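Local atomic coordinates of putative 6-pyruvoyl tetrahydrobiopterin synthase (Caenorhabditis elegans, PDB entry 2G64), a protein that probably converts 7,8-dihydroneopterin triphosphate into 6-pyruvoyl tetrahydropterin, a zinc-dependent step in the biosynthesis of the cofactor tetrahydrobiopterin. Residues A[1-13]-A[57-71]. The protein carries 1 engineered substitution. Residues are numbered along the deposited sequence; the frame is centred on the assembly and turned at random.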
loop_
_atom_site.group_PDB
_atom_site.type_symbol
_atom_site.label_atom_id
_atom_site.label_comp_id
_atom_site.label_asym_id
_atom_site.label_seq_id
_atom_site.Cartn_x
_atom_site.Cartn_y
_atom_site.Cartn_z
ATOM N N MET A 1 -18.612 38.406 11.489
ATOM C CA MET A 1 -18.109 37.005 11.551
ATOM C C MET A 1 -18.765 36.102 10.507
ATOM O O MET A 1 -19.946 36.264 10.192
ATOM C CB MET A 1 -18.335 36.423 12.948
ATOM C CG MET A 1 -19.800 36.361 13.381
ATOM S SD MET A 1 -19.944 35.953 15.126
ATOM C CE MET A 1 -21.725 36.029 15.342
ATOM N N PHE A 2 -18.023 35.123 10.008
ATOM C CA PHE A 2 -18.556 34.210 9.011
ATOM C C PHE A 2 -17.884 32.868 9.273
ATOM O O PHE A 2 -16.667 32.752 9.150
ATOM C CB PHE A 2 -18.148 34.693 7.619
ATOM C CG PHE A 2 -18.668 33.831 6.491
ATOM C CD1 PHE A 2 -19.979 33.996 6.000
ATOM C CD2 PHE A 2 -17.841 32.870 5.896
ATOM C CE1 PHE A 2 -20.464 33.199 4.943
ATOM C CE2 PHE A 2 -18.317 32.077 4.836
ATOM C CZ PHE A 2 -19.633 32.244 4.359
ATOM N N ARG A 3 -18.651 31.863 9.650
ATOM C CA ARG A 3 -18.037 30.566 9.883
ATOM C C ARG A 3 -17.619 29.909 8.565
ATOM O O ARG A 3 -18.385 29.856 7.591
ATOM C CB ARG A 3 -18.913 29.655 10.736
ATOM C CG ARG A 3 -18.082 28.734 11.620
ATOM C CD ARG A 3 -18.930 27.868 12.502
ATOM N NE ARG A 3 -19.431 26.715 11.770
ATOM C CZ ARG A 3 -19.263 25.456 12.157
ATOM N NH1 ARG A 3 -18.604 25.183 13.276
ATOM N NH2 ARG A 3 -19.755 24.470 11.420
ATOM N N MET A 4 -16.374 29.439 8.544
ATOM C CA MET A 4 -15.789 28.871 7.360
ATOM C C MET A 4 -16.092 27.356 7.290
ATOM O O MET A 4 -16.483 26.747 8.288
ATOM C CB MET A 4 -14.276 29.126 7.384
ATOM C CG MET A 4 -13.868 30.596 7.128
ATOM S SD MET A 4 -14.239 31.092 5.413
ATOM C CE MET A 4 -12.823 30.301 4.616
ATOM N N PRO A 5 -15.887 26.749 6.105
ATOM C CA PRO A 5 -16.082 25.297 5.974
ATOM C C PRO A 5 -15.213 24.547 6.977
ATOM O O PRO A 5 -14.085 24.967 7.246
ATOM C CB PRO A 5 -15.590 25.003 4.553
ATOM C CG PRO A 5 -15.762 26.295 3.817
ATOM C CD PRO A 5 -15.483 27.380 4.834
ATOM N N ILE A 6 -15.734 23.434 7.483
ATOM C CA ILE A 6 -14.997 22.577 8.402
ATOM C C ILE A 6 -14.372 21.421 7.595
ATOM O O ILE A 6 -15.056 20.712 6.858
ATOM C CB ILE A 6 -15.922 21.989 9.486
ATOM C CG1 ILE A 6 -16.639 23.104 10.259
ATOM C CG2 ILE A 6 -15.138 21.092 10.453
ATOM C CD1 ILE A 6 -15.717 24.157 10.814
ATOM N N VAL A 7 -13.065 21.268 7.720
ATOM C CA VAL A 7 -12.343 20.248 6.949
ATOM C C VAL A 7 -11.430 19.515 7.947
ATOM O O VAL A 7 -11.062 20.066 8.996
ATOM C CB VAL A 7 -11.507 20.928 5.821
ATOM C CG1 VAL A 7 -10.426 20.003 5.223
ATOM C CG2 VAL A 7 -12.420 21.532 4.746
ATOM N N THR A 8 -11.064 18.278 7.630
ATOM C CA THR A 8 -10.072 17.582 8.447
ATOM C C THR A 8 -8.720 17.560 7.729
ATOM O O THR A 8 -8.651 17.588 6.496
ATOM C CB THR A 8 -10.468 16.108 8.779
ATOM O OG1 THR A 8 -10.507 15.330 7.586
ATOM C CG2 THR A 8 -11.840 16.028 9.485
ATOM N N MET A 9 -7.665 17.529 8.526
ATOM C CA MET A 9 -6.295 17.470 8.023
ATOM C C MET A 9 -5.579 16.407 8.859
ATOM O O MET A 9 -5.570 16.462 10.114
ATOM C CB MET A 9 -5.630 18.831 8.234
ATOM C CG MET A 9 -4.117 18.837 8.136
ATOM S SD MET A 9 -3.510 20.458 8.652
ATOM C CE MET A 9 -1.748 20.138 8.606
ATOM N N GLU A 10 -4.984 15.439 8.165
ATOM C CA GLU A 10 -4.376 14.305 8.846
ATOM C C GLU A 10 -2.965 14.130 8.334
ATOM O O GLU A 10 -2.723 14.211 7.139
ATOM C CB GLU A 10 -5.197 13.037 8.609
ATOM C CG GLU A 10 -4.645 11.795 9.312
ATOM C CD GLU A 10 -5.587 10.612 9.172
ATOM O OE1 GLU A 10 -5.994 10.272 8.032
ATOM O OE2 GLU A 10 -5.946 10.025 10.203
ATOM N N ARG A 11 -2.041 13.880 9.256
ATOM C CA ARG A 11 -0.634 13.765 8.921
ATOM C C ARG A 11 -0.131 12.420 9.467
ATOM O O ARG A 11 -0.433 12.050 10.607
ATOM C CB ARG A 11 0.127 14.931 9.549
ATOM C CG ARG A 11 1.643 14.772 9.546
ATOM C CD ARG A 11 2.167 14.788 8.137
ATOM N NE ARG A 11 3.628 14.722 8.118
ATOM C CZ ARG A 11 4.369 15.017 7.059
ATOM N NH1 ARG A 11 3.783 15.405 5.935
ATOM N NH2 ARG A 11 5.692 14.929 7.125
ATOM N N VAL A 12 0.593 11.687 8.629
ATOM C CA VAL A 12 0.984 10.294 8.930
ATOM C C VAL A 12 2.496 10.269 9.132
ATOM O O VAL A 12 3.247 10.821 8.326
ATOM C CB VAL A 12 0.630 9.328 7.760
ATOM C CG1 VAL A 12 1.044 7.866 8.101
ATOM C CG2 VAL A 12 -0.891 9.404 7.393
ATOM N N ASP A 13 2.946 9.647 10.214
ATOM C CA ASP A 13 4.386 9.444 10.420
ATOM C C ASP A 13 4.511 8.058 11.068
ATOM O O ASP A 13 3.536 7.315 11.108
ATOM C CB ASP A 13 4.942 10.548 11.315
ATOM C CG ASP A 13 6.419 10.826 11.080
ATOM O OD1 ASP A 13 7.195 9.878 10.830
ATOM O OD2 ASP A 13 6.809 12.007 11.158
ATOM N N GLU A 57 -12.169 24.946 11.159
ATOM C CA GLU A 57 -12.440 25.847 10.045
ATOM C C GLU A 57 -11.213 26.086 9.177
ATOM O O GLU A 57 -10.105 26.331 9.690
ATOM C CB GLU A 57 -12.899 27.211 10.561
ATOM C CG GLU A 57 -14.284 27.210 11.164
ATOM C CD GLU A 57 -14.603 28.569 11.739
ATOM O OE1 GLU A 57 -14.670 29.549 10.969
ATOM O OE2 GLU A 57 -14.770 28.656 12.965
ATOM N N VAL A 58 -11.431 26.107 7.865
ATOM C CA VAL A 58 -10.400 26.543 6.920
ATOM C C VAL A 58 -10.135 28.047 7.099
ATOM O O VAL A 58 -11.061 28.847 7.127
ATOM C CB VAL A 58 -10.833 26.261 5.462
ATOM C CG1 VAL A 58 -9.764 26.720 4.468
ATOM C CG2 VAL A 58 -11.185 24.777 5.264
ATOM N N ASP A 59 -8.871 28.434 7.240
ATOM C CA ASP A 59 -8.544 29.856 7.322
ATOM C C ASP A 59 -8.720 30.515 5.937
ATOM O O ASP A 59 -8.238 29.995 4.915
ATOM C CB ASP A 59 -7.096 30.019 7.798
ATOM C CG ASP A 59 -6.740 31.465 8.058
ATOM O OD1 ASP A 59 -7.020 31.944 9.166
ATOM O OD2 ASP A 59 -6.220 32.126 7.145
ATOM N N PRO A 60 -9.395 31.674 5.892
ATOM C CA PRO A 60 -9.658 32.278 4.586
ATOM C C PRO A 60 -8.384 32.781 3.909
ATOM O O PRO A 60 -8.351 32.864 2.692
ATOM C CB PRO A 60 -10.593 33.468 4.908
ATOM C CG PRO A 60 -10.358 33.778 6.347
ATOM C CD PRO A 60 -9.969 32.461 7.005
ATOM N N THR A 61 -7.351 33.120 4.682
ATOM C CA THR A 61 -6.138 33.660 4.081
ATOM C C THR A 61 -5.129 32.572 3.676
ATOM O O THR A 61 -4.667 32.529 2.530
ATOM C CB THR A 61 -5.482 34.713 5.000
ATOM O OG1 THR A 61 -6.441 35.745 5.291
ATOM C CG2 THR A 61 -4.281 35.354 4.310
ATOM N N SER A 62 -4.812 31.685 4.614
ATOM C CA SER A 62 -3.830 30.645 4.360
ATOM C C SER A 62 -4.437 29.429 3.667
ATOM O O SER A 62 -3.716 28.628 3.100
ATOM C CB SER A 62 -3.162 30.191 5.664
ATOM O OG SER A 62 -4.095 29.523 6.494
ATOM N N GLY A 63 -5.760 29.277 3.745
ATOM C CA GLY A 63 -6.416 28.064 3.223
ATOM C C GLY A 63 -6.154 26.785 4.013
ATOM O O GLY A 63 -6.430 25.690 3.523
ATOM N N MET A 64 -5.662 26.933 5.244
ATOM C CA MET A 64 -5.277 25.769 6.042
ATOM C C MET A 64 -6.109 25.619 7.307
ATOM O O MET A 64 -6.504 26.605 7.941
ATOM C CB MET A 64 -3.802 25.852 6.414
ATOM C CG MET A 64 -2.884 25.768 5.222
ATOM S SD MET A 64 -1.150 25.942 5.694
ATOM C CE MET A 64 -1.235 27.140 7.030
ATOM N N VAL A 65 -6.367 24.369 7.674
ATOM C CA VAL A 65 -6.932 24.038 9.001
ATOM C C VAL A 65 -5.897 24.280 10.125
ATOM O O VAL A 65 -6.231 24.674 11.262
ATOM C CB VAL A 65 -7.396 22.548 9.023
ATOM C CG1 VAL A 65 -7.651 22.089 10.442
ATOM C CG2 VAL A 65 -8.648 22.347 8.156
ATOM N N TYR A 66 -4.632 24.067 9.790
ATOM C CA TYR A 66 -3.538 24.192 10.746
ATOM C C TYR A 66 -2.254 24.314 9.940
ATOM O O TYR A 66 -2.149 23.800 8.825
ATOM C CB TYR A 66 -3.476 22.925 11.633
ATOM C CG TYR A 66 -2.717 23.009 12.961
ATOM C CD1 TYR A 66 -3.332 23.484 14.117
ATOM C CD2 TYR A 66 -1.408 22.535 13.070
ATOM C CE1 TYR A 66 -2.653 23.513 15.354
ATOM C CE2 TYR A 66 -0.713 22.562 14.307
ATOM C CZ TYR A 66 -1.340 23.052 15.435
ATOM O OH TYR A 66 -0.674 23.070 16.649
ATOM N N ASP A 67 -1.259 24.965 10.528
ATOM C CA ASP A 67 0.042 25.096 9.878
ATOM C C ASP A 67 0.818 23.766 9.916
ATOM O O ASP A 67 1.195 23.307 10.993
ATOM C CB ASP A 67 0.819 26.202 10.588
ATOM C CG ASP A 67 2.229 26.364 10.057
ATOM O OD1 ASP A 67 2.396 26.474 8.834
ATOM O OD2 ASP A 67 3.168 26.385 10.872
ATOM N N LEU A 68 1.028 23.146 8.758
ATOM C CA LEU A 68 1.677 21.829 8.717
ATOM C C LEU A 68 3.100 21.881 9.261
ATOM O O LEU A 68 3.557 20.932 9.908
ATOM C CB LEU A 68 1.648 21.202 7.311
ATOM C CG LEU A 68 2.409 19.870 7.147
ATOM C CD1 LEU A 68 1.837 18.764 8.025
ATOM C CD2 LEU A 68 2.489 19.397 5.705
ATOM N N ALA A 69 3.797 22.990 9.015
ATOM C CA ALA A 69 5.154 23.150 9.527
ATOM C C ALA A 69 5.173 23.077 11.054
ATOM O O ALA A 69 6.039 22.418 11.644
ATOM C CB ALA A 69 5.759 24.465 9.050
ATOM N N LYS A 70 4.209 23.753 11.681
ATOM C CA LYS A 70 4.038 23.736 13.133
ATOM C C LYS A 70 3.660 22.348 13.657
ATOM O O LYS A 70 4.212 21.886 14.663
ATOM C CB LYS A 70 2.961 24.727 13.554
ATOM C CG LYS A 70 3.490 26.001 14.187
ATOM C CD LYS A 70 2.385 27.036 14.365
ATOM C CE LYS A 70 2.791 28.406 13.809
ATOM N NZ LYS A 70 2.337 28.624 12.393
ATOM N N LEU A 71 2.710 21.699 12.986
ATOM C CA LEU A 71 2.317 20.325 13.355
ATOM C C LEU A 71 3.526 19.388 13.270
ATOM O O LEU A 71 3.723 18.549 14.150
ATOM C CB LEU A 71 1.198 19.810 12.436
ATOM C CG LEU A 71 0.557 18.471 12.835
ATOM C CD1 LEU A 71 0.010 18.556 14.257
ATOM C CD2 LEU A 71 -0.538 18.021 11.854
HETATM O O HOH W 1 -15.002 32.089 11.424
#
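Met-9 reaches from the first strand of the PTPS fold down onto the loop and helix start that follow the second strand, its antiparallel partner. With CG anti to the backbone N (chi1 163°) and the rest of the chain extended, its side chain crosses that of Tyr-66 at about a right angle, SD 3.9 Å from Tyr-66 CB, and its CE touches Leu-68 CB, at 3.8 Å, and Leu-71 CD2. Two residues further along the strand, the aliphatic part of Arg-11 rests on the same two leucines; its NH1 goes on to Asn-133 of the second subunit. Toward the start of the strand Val-7 continues this apolar row, with its CG2 3.5 Å from Val-58 CG2 and its CB over Val-65 CG2.

Beyond Val-7 the strands stay paired: Ile-6 and Glu-57 form an antiparallel non-hydrogen-bonded pair, and Val-58 N donates to Pro-5 O at 3.0 Å. The chain before the strand is held by Glu-57, whose OE1 takes a nearly straight bond from Met-4 N (3.0 Å, 177°), met from above the carboxylate plane, while a water bridges OE1 and Phe-2 O. Met-4, bent at chi2 and chi3, curls its CE onto Pro-60.

Behind this layer, Asp-59 OD2 closes an Asx turn with Thr-61 N and an Asx motif with Ser-62 N. Along the strand's other edge, Val-7 to Arg-11 pair antiparallel with the second subunit, continuing the sheet. Asp-67 is the N-cap: its OD2 accepts the capping bond from Lys-70 N on one carboxylate face and a salt bridge from Lys-70 NZ, at 2.8 Å, on the other.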